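Local structure of ethylbenzene dehydrogenase alpha-subunit (Aromatoleum aromaticum, 2IVF) at residues A[229-233]-A[811-815]; A[805-809]-A[949-953]. The protein is the molybdenum-bearing subunit of a molybdopterin-family oxidoreductase and holds two pterin guanine dinucleotides and an iron-sulfur cluster. One frame throughout, in Å; residues are numbered along the deposited sequence.

Contact 1: A[229-233]-A[811-815]; sequences FHTFG and RAQFY
The last turn of helix 226-232 meets the loop 811-815 mainly through Thr231 and Gln813. The His230 side chain, one residue earlier, touches Tyr821 of helix 819-824. Thr231 makes most of the contact. Its carbonyl O accepts from Gln813 N at 2.7 Å, with an N-H...O angle of 156° and the donor tilted 25° from the carbonyl plane. Ala812 CA also approaches Thr231 O, at 3.3 Å, as a CA-H...O contact. A second one runs the other way, from Thr231 CA to Gln813 O. This is a helix C-terminal end docked on a loop within the molybdopterin oxidoreductase fold. Thr231 OG1 stands beside the backbone N (chi1 -59°), which turns CG2 anti to that N and over one face of the Phe814 ring, 4.1 Å from its centroid, a CH-pi contact. Thr231 OG1 is hydrogen-bonded to Gly227 O, and a water bridges it to Gln813 O. Phe232 CD1 and CE1 approach Ala812 CB obliquely, CD1 at 3.8 Å, while Thr231 CG2 lies over the centre of one face of the Phe232 ring.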
ATOM      1  N   PHE A 229     -24.231 -13.268   5.931  1.00 23.87           N
ATOM      2  CA  PHE A 229     -24.707 -14.530   5.337  1.00 24.16           C
ATOM      3  C   PHE A 229     -25.814 -15.065   6.204  1.00 23.50           C
ATOM      4  O   PHE A 229     -26.816 -15.539   5.732  1.00 23.29           O
ATOM      5  CB  PHE A 229     -23.536 -15.527   5.290  1.00 24.62           C
ATOM      6  CG  PHE A 229     -23.701 -16.648   4.302  1.00 24.67           C
ATOM      7  CD1 PHE A 229     -24.009 -16.400   2.978  1.00 28.79           C
ATOM      8  CD2 PHE A 229     -23.453 -17.942   4.684  1.00 25.62           C
ATOM      9  CE1 PHE A 229     -24.134 -17.443   2.084  1.00 26.25           C
ATOM     10  CE2 PHE A 229     -23.582 -19.020   3.783  1.00 26.08           C
ATOM     11  CZ  PHE A 229     -23.892 -18.755   2.484  1.00 27.67           C
ATOM     12  N   HIS A 230     -25.631 -14.993   7.514  1.00 24.44           N
ATOM     13  CA  HIS A 230     -26.581 -15.591   8.416  1.00 23.36           C
ATOM     14  C   HIS A 230     -27.822 -14.738   8.697  1.00 22.42           C
ATOM     15  O   HIS A 230     -28.864 -15.279   8.991  1.00 22.52           O
ATOM     16  CB  HIS A 230     -25.882 -16.050   9.677  1.00 23.53           C
ATOM     17  CG  HIS A 230     -24.982 -17.223   9.415  1.00 25.32           C
ATOM     18  ND1 HIS A 230     -24.008 -17.622  10.291  1.00 24.54           N
ATOM     19  CD2 HIS A 230     -24.876 -18.044   8.328  1.00 25.22           C
ATOM     20  CE1 HIS A 230     -23.354 -18.655   9.780  1.00 28.42           C
ATOM     21  NE2 HIS A 230     -23.862 -18.935   8.589  1.00 27.02           N
ATOM     22  N   THR A 231     -27.694 -13.441   8.521  1.00 21.61           N
ATOM     23  CA  THR A 231     -28.793 -12.478   8.743  1.00 22.36           C
ATOM     24  C   THR A 231     -29.659 -12.352   7.496  1.00 22.13           C
ATOM     25  O   THR A 231     -30.896 -12.481   7.559  1.00 22.91           O
ATOM     26  CB  THR A 231     -28.226 -11.112   9.115  1.00 21.95           C
ATOM     27  OG1 THR A 231     -27.420 -11.238  10.305  1.00 23.26           O
ATOM     28  CG2 THR A 231     -29.333 -10.084   9.345  1.00 21.52           C
ATOM     29  N   PHE A 232     -29.004 -12.157   6.355  1.00 22.09           N
ATOM     30  CA  PHE A 232     -29.683 -11.905   5.099  1.00 21.50           C
ATOM     31  C   PHE A 232     -29.743 -13.123   4.157  1.00 21.96           C
ATOM     32  O   PHE A 232     -30.463 -13.100   3.137  1.00 22.02           O
ATOM     33  CB  PHE A 232     -28.985 -10.772   4.382  1.00 21.45           C
ATOM     34  CG  PHE A 232     -28.808  -9.526   5.219  1.00 21.34           C
ATOM     35  CD1 PHE A 232     -29.907  -8.787   5.631  1.00 22.97           C
ATOM     36  CD2 PHE A 232     -27.533  -9.075   5.557  1.00 23.01           C
ATOM     37  CE1 PHE A 232     -29.740  -7.624   6.356  1.00 18.87           C
ATOM     38  CE2 PHE A 232     -27.363  -7.898   6.287  1.00 22.46           C
ATOM     39  CZ  PHE A 232     -28.478  -7.192   6.682  1.00 22.30           C
ATOM     40  N   GLY A 233     -28.971 -14.156   4.465  1.00 21.77           N
ATOM     41  CA  GLY A 233     -28.928 -15.352   3.610  1.00 21.90           C
ATOM     42  C   GLY A 233     -27.998 -15.104   2.441  1.00 21.69           C
ATOM     43  O   GLY A 233     -27.911 -15.929   1.572  1.00 23.37           O
ATOM     44  N   ARG A 811     -36.903 -13.368   6.114  1.00 21.32           N
ATOM     45  CA  ARG A 811     -36.605 -12.010   6.511  1.00 20.38           C
ATOM     46  C   ARG A 811     -35.166 -11.851   6.940  1.00 20.86           C
ATOM     47  O   ARG A 811     -34.396 -12.812   6.993  1.00 19.36           O
ATOM     48  CB  ARG A 811     -37.546 -11.590   7.628  1.00 20.12           C
ATOM     49  CG  ARG A 811     -38.979 -11.498   7.151  1.00 19.75           C
ATOM     50  CD  ARG A 811     -40.013 -11.984   8.167  1.00 20.67           C
ATOM     51  NE  ARG A 811     -41.301 -11.579   7.628  1.00 21.34           N
ATOM     52  CZ  ARG A 811     -41.961 -12.222   6.668  1.00 21.59           C
ATOM     53  NH1 ARG A 811     -41.525 -13.386   6.203  1.00 23.23           N
ATOM     54  NH2 ARG A 811     -43.099 -11.722   6.215  1.00 20.91           N
ATOM     55  N   ALA A 812     -34.764 -10.594   7.151  1.00 20.41           N
ATOM     56  CA  ALA A 812     -33.433 -10.316   7.668  1.00 20.56           C
ATOM     57  C   ALA A 812     -33.538 -10.799   9.110  1.00 20.95           C
ATOM     58  O   ALA A 812     -34.340 -10.279   9.864  1.00 21.38           O
ATOM     59  CB  ALA A 812     -33.114  -8.872   7.594  1.00 19.64           C
ATOM     60  N   GLN A 813     -32.737 -11.791   9.454  1.00 19.63           N
ATOM     61  CA  GLN A 813     -33.049 -12.666  10.560  1.00 20.82           C
ATOM     62  C   GLN A 813     -32.007 -12.566  11.646  1.00 20.41           C
ATOM     63  O   GLN A 813     -30.892 -12.993  11.464  1.00 19.67           O
ATOM     64  CB  GLN A 813     -33.135 -14.085  10.067  1.00 20.47           C
ATOM     65  CG  GLN A 813     -33.589 -15.017  11.133  1.00 20.48           C
ATOM     66  CD  GLN A 813     -33.810 -16.411  10.651  1.00 21.89           C
ATOM     67  OE1 GLN A 813     -34.094 -16.623   9.471  1.00 20.87           O
ATOM     68  NE2 GLN A 813     -33.708 -17.378  11.562  1.00 21.24           N
ATOM     69  N   PHE A 814     -32.388 -11.941  12.755  1.00 21.41           N
ATOM     70  CA  PHE A 814     -31.523 -11.805  13.914  1.00 21.22           C
ATOM     71  C   PHE A 814     -31.605 -12.902  14.934  1.00 21.56           C
ATOM     72  O   PHE A 814     -30.682 -13.017  15.733  1.00 22.25           O
ATOM     73  CB  PHE A 814     -31.757 -10.460  14.533  1.00 21.77           C
ATOM     74  CG  PHE A 814     -31.448  -9.375  13.579  1.00 21.50           C
ATOM     75  CD1 PHE A 814     -30.142  -9.000  13.371  1.00 20.98           C
ATOM     76  CD2 PHE A 814     -32.428  -8.838  12.790  1.00 21.29           C
ATOM     77  CE1 PHE A 814     -29.815  -8.073  12.434  1.00 24.01           C
ATOM     78  CE2 PHE A 814     -32.101  -7.901  11.847  1.00 22.95           C
ATOM     79  CZ  PHE A 814     -30.786  -7.510  11.682  1.00 23.91           C
ATOM     80  N   TYR A 815     -32.679 -13.689  14.896  1.00 21.46           N
ATOM     81  CA  TYR A 815     -32.824 -14.844  15.782  1.00 21.35           C
ATOM     82  C   TYR A 815     -32.544 -16.153  15.039  1.00 21.45           C
ATOM     83  O   TYR A 815     -33.308 -16.537  14.147  1.00 22.22           O
ATOM     84  CB  TYR A 815     -34.200 -14.803  16.423  1.00 20.39           C
ATOM     85  CG  TYR A 815     -34.406 -15.790  17.541  1.00 19.56           C
ATOM     86  CD1 TYR A 815     -33.645 -15.733  18.698  1.00 18.55           C
ATOM     87  CD2 TYR A 815     -35.368 -16.762  17.454  1.00 17.53           C
ATOM     88  CE1 TYR A 815     -33.837 -16.667  19.738  1.00 19.18           C
ATOM     89  CE2 TYR A 815     -35.555 -17.677  18.471  1.00 17.75           C
ATOM     90  CZ  TYR A 815     -34.804 -17.621  19.612  1.00 17.87           C
ATOM     91  OH  TYR A 815     -35.020 -18.535  20.641  1.00 17.95           O
TER
HETATM   92  O   HOH W   1     -28.461 -12.614  12.540  1.00 21.05           O

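Contact 2: A[805-809]-A[949-953]; sequences FPTHT and YEQFR
Pro806 O accepts from Arg953 NH2 at 2.9 Å. The donor lies in the carbonyl plane, but the N-H...O angle is only 133°. The Arg953 chain is extended from CG to NE, which carries NH2 to this carbonyl and to Gly233 O. Gln951 turns back at chi2. Its OE1 takes His808 N at 2.8 Å in a nearly straight bond, and its NE2 packs against Thr807 CB and CG2. That NE2 also bonds His230 O and Gln813 OE1, so both ends of the amide are held. His808 CG stands opposite the backbone N (chi1 -167°), which lays the imidazole on the Tyr949 ring as an offset stack, centroids 4.2 Å apart and planes at 21°. A water in the imidazole plane joins His808 ND1, at 2.6 Å, to Glu950 N. One water lies between Glu950 OE1 and Thr807 O, another between OE2 and the same O, and both have further acceptors nearby. OE1 also forms a salt bridge with Lys354 NZ. Tyr949 OH is hydrogen-bonded to Asp817 OD1. The motif is loop-loop packing: a type I beta turn at 949-952, before strand 969-975, meets an inverse gamma turn centred on Pro806, between helices 796-800 and 819-824.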
ATOM      1  N   PHE A 805     -36.084 -12.412   1.730  1.00 21.48           N
ATOM      2  CA  PHE A 805     -34.693 -12.755   1.868  1.00 21.39           C
ATOM      3  C   PHE A 805     -34.563 -14.254   1.825  1.00 21.46           C
ATOM      4  O   PHE A 805     -35.476 -14.965   2.263  1.00 20.76           O
ATOM      5  CB  PHE A 805     -34.163 -12.285   3.218  1.00 21.90           C
ATOM      6  CG  PHE A 805     -34.003 -10.829   3.324  1.00 21.85           C
ATOM      7  CD1 PHE A 805     -35.084 -10.016   3.638  1.00 22.03           C
ATOM      8  CD2 PHE A 805     -32.773 -10.264   3.111  1.00 21.09           C
ATOM      9  CE1 PHE A 805     -34.910  -8.637   3.770  1.00 22.23           C
ATOM     10  CE2 PHE A 805     -32.589  -8.908   3.212  1.00 23.99           C
ATOM     11  CZ  PHE A 805     -33.658  -8.096   3.551  1.00 23.37           C
ATOM     12  N   PRO A 806     -33.429 -14.754   1.286  1.00 21.89           N
ATOM     13  CA  PRO A 806     -33.270 -16.202   1.248  1.00 21.91           C
ATOM     14  C   PRO A 806     -32.824 -16.800   2.600  1.00 21.92           C
ATOM     15  O   PRO A 806     -31.710 -17.348   2.729  1.00 22.63           O
ATOM     16  CB  PRO A 806     -32.244 -16.384   0.143  1.00 21.27           C
ATOM     17  CG  PRO A 806     -31.333 -15.185   0.323  1.00 22.61           C
ATOM     18  CD  PRO A 806     -32.285 -14.057   0.640  1.00 22.36           C
ATOM     19  N   THR A 807     -33.707 -16.697   3.590  1.00 21.24           N
ATOM     20  CA  THR A 807     -33.427 -17.133   4.950  1.00 20.64           C
ATOM     21  C   THR A 807     -34.580 -18.044   5.432  1.00 20.96           C
ATOM     22  O   THR A 807     -35.649 -18.056   4.845  1.00 20.24           O
ATOM     23  CB  THR A 807     -33.332 -15.950   5.950  1.00 21.01           C
ATOM     24  OG1 THR A 807     -34.555 -15.207   5.969  1.00 20.12           O
ATOM     25  CG2 THR A 807     -32.184 -15.032   5.682  1.00 18.80           C
ATOM     26  N   HIS A 808     -34.318 -18.806   6.493  1.00 20.31           N
ATOM     27  CA  HIS A 808     -35.324 -19.566   7.234  1.00 19.46           C
ATOM     28  C   HIS A 808     -36.677 -18.832   7.386  1.00 19.30           C
ATOM     29  O   HIS A 808     -37.744 -19.391   7.055  1.00 20.26           O
ATOM     30  CB  HIS A 808     -34.757 -19.881   8.609  1.00 20.11           C
ATOM     31  CG  HIS A 808     -35.531 -20.906   9.376  1.00 19.82           C
ATOM     32  ND1 HIS A 808     -35.647 -22.218   8.961  1.00 21.71           N
ATOM     33  CD2 HIS A 808     -36.208 -20.821  10.551  1.00 21.07           C
ATOM     34  CE1 HIS A 808     -36.371 -22.893   9.840  1.00 22.38           C
ATOM     35  NE2 HIS A 808     -36.714 -22.071  10.821  1.00 20.35           N
ATOM     36  N   THR A 809     -36.607 -17.618   7.915  1.00 18.89           N
ATOM     37  CA  THR A 809     -37.772 -16.754   8.195  1.00 19.27           C
ATOM     38  C   THR A 809     -38.262 -15.927   7.015  1.00 19.20           C
ATOM     39  O   THR A 809     -39.294 -15.223   7.125  1.00 18.58           O
ATOM     40  CB  THR A 809     -37.459 -15.745   9.303  1.00 18.00           C
ATOM     41  OG1 THR A 809     -36.370 -14.896   8.903  1.00 17.77           O
ATOM     42  CG2 THR A 809     -37.146 -16.457  10.630  1.00 19.48           C
ATOM     43  N   TYR A 949     -30.423 -25.688   8.183  1.00 24.05           N
ATOM     44  CA  TYR A 949     -31.039 -24.381   8.296  1.00 23.79           C
ATOM     45  C   TYR A 949     -30.802 -23.650   6.985  1.00 23.63           C
ATOM     46  O   TYR A 949     -29.693 -23.625   6.469  1.00 25.12           O
ATOM     47  CB  TYR A 949     -30.370 -23.590   9.414  1.00 23.71           C
ATOM     48  CG  TYR A 949     -31.239 -22.665  10.207  1.00 22.19           C
ATOM     49  CD1 TYR A 949     -32.265 -23.167  10.975  1.00 22.98           C
ATOM     50  CD2 TYR A 949     -30.982 -21.288  10.243  1.00 23.90           C
ATOM     51  CE1 TYR A 949     -33.033 -22.360  11.728  1.00 21.80           C
ATOM     52  CE2 TYR A 949     -31.750 -20.451  11.020  1.00 23.61           C
ATOM     53  CZ  TYR A 949     -32.789 -21.007  11.754  1.00 20.22           C
ATOM     54  OH  TYR A 949     -33.572 -20.262  12.542  1.00 22.46           O
ATOM     55  N   GLU A 950     -31.825 -22.999   6.478  1.00 23.33           N
ATOM     56  CA  GLU A 950     -31.737 -22.402   5.155  1.00 23.38           C
ATOM     57  C   GLU A 950     -30.438 -21.663   4.894  1.00 23.96           C
ATOM     58  O   GLU A 950     -29.733 -21.930   3.899  1.00 24.80           O
ATOM     59  CB  GLU A 950     -32.919 -21.461   4.940  1.00 23.02           C
ATOM     60  CG  GLU A 950     -32.982 -21.016   3.513  1.00 24.06           C
ATOM     61  CD  GLU A 950     -34.367 -20.914   2.954  1.00 27.40           C
ATOM     62  OE1 GLU A 950     -35.345 -21.395   3.591  1.00 29.89           O
ATOM     63  OE2 GLU A 950     -34.461 -20.350   1.843  1.00 29.38           O
ATOM     64  N   GLN A 951     -30.110 -20.728   5.767  1.00 22.80           N
ATOM     65  CA  GLN A 951     -28.962 -19.858   5.510  1.00 23.24           C
ATOM     66  C   GLN A 951     -27.630 -20.425   6.010  1.00 23.50           C
ATOM     67  O   GLN A 951     -26.602 -19.783   5.892  1.00 23.18           O
ATOM     68  CB  GLN A 951     -29.168 -18.474   6.099  1.00 23.05           C
ATOM     69  CG  GLN A 951     -29.403 -18.406   7.612  1.00 22.45           C
ATOM     70  CD  GLN A 951     -30.848 -18.131   7.900  1.00 22.52           C
ATOM     71  OE1 GLN A 951     -31.711 -18.902   7.477  1.00 19.92           O
ATOM     72  NE2 GLN A 951     -31.134 -17.039   8.600  1.00 18.67           N
ATOM     73  N   PHE A 952     -27.668 -21.609   6.601  1.00 23.83           N
ATOM     74  CA  PHE A 952     -26.457 -22.326   7.001  1.00 23.89           C
ATOM     75  C   PHE A 952     -26.093 -23.283   5.881  1.00 24.33           C
ATOM     76  O   PHE A 952     -26.701 -24.349   5.736  1.00 25.40           O
ATOM     77  CB  PHE A 952     -26.680 -23.065   8.319  1.00 24.80           C
ATOM     78  CG  PHE A 952     -26.936 -22.154   9.523  1.00 24.41           C
ATOM     79  CD1 PHE A 952     -26.790 -20.783   9.457  1.00 23.34           C
ATOM     80  CD2 PHE A 952     -27.297 -22.718  10.739  1.00 26.00           C
ATOM     81  CE1 PHE A 952     -27.034 -19.987  10.569  1.00 24.94           C
ATOM     82  CE2 PHE A 952     -27.556 -21.930  11.855  1.00 25.10           C
ATOM     83  CZ  PHE A 952     -27.421 -20.576  11.775  1.00 23.67           C
ATOM     84  N   ARG A 953     -25.113 -22.902   5.073  1.00 24.90           N
ATOM     85  CA  ARG A 953     -24.792 -23.652   3.841  1.00 24.62           C
ATOM     86  C   ARG A 953     -23.463 -23.255   3.252  1.00 25.39           C
ATOM     87  O   ARG A 953     -22.881 -22.237   3.621  1.00 25.65           O
ATOM     88  CB  ARG A 953     -25.863 -23.460   2.781  1.00 24.67           C
ATOM     89  CG  ARG A 953     -26.008 -22.037   2.293  1.00 24.06           C
ATOM     90  CD  ARG A 953     -27.435 -21.741   1.736  1.00 24.79           C
ATOM     91  NE  ARG A 953     -27.795 -20.302   1.835  1.00 23.57           N
ATOM     92  CZ  ARG A 953     -29.014 -19.821   1.587  1.00 23.42           C
ATOM     93  NH1 ARG A 953     -29.985 -20.637   1.239  1.00 27.96           N
ATOM     94  NH2 ARG A 953     -29.270 -18.527   1.696  1.00 27.32           N
TER
HETATM   95  O   HOH W   2     -37.681 -20.113   4.069  1.00 35.11           O
HETATM   96  O   HOH W   3     -35.894 -18.385   2.317  1.00 40.45           O
HETATM   97  O   HOH W   4     -34.467 -23.745   7.211  1.00 28.26           O

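In the fold
From the N terminus, the end of helix 226-232 is the first of the four segments, and it enters contact 1. About 570 residues separate it from 805-809, in the loop between helices 796-800 and 819-824. That loop supplies 805-809 to contact 2, and a few residues later 811-815 closes contact 1. Contact 2 closes last, when 949-953 arrives in the loop before strand 969-975. The segments alternate, so the two closures cross. Their centres are about 7 Å apart, and Gln951 and Arg953 reach the end of helix 226-232 directly. The middle loop, the helix end and the C-terminal loop all meet at one place.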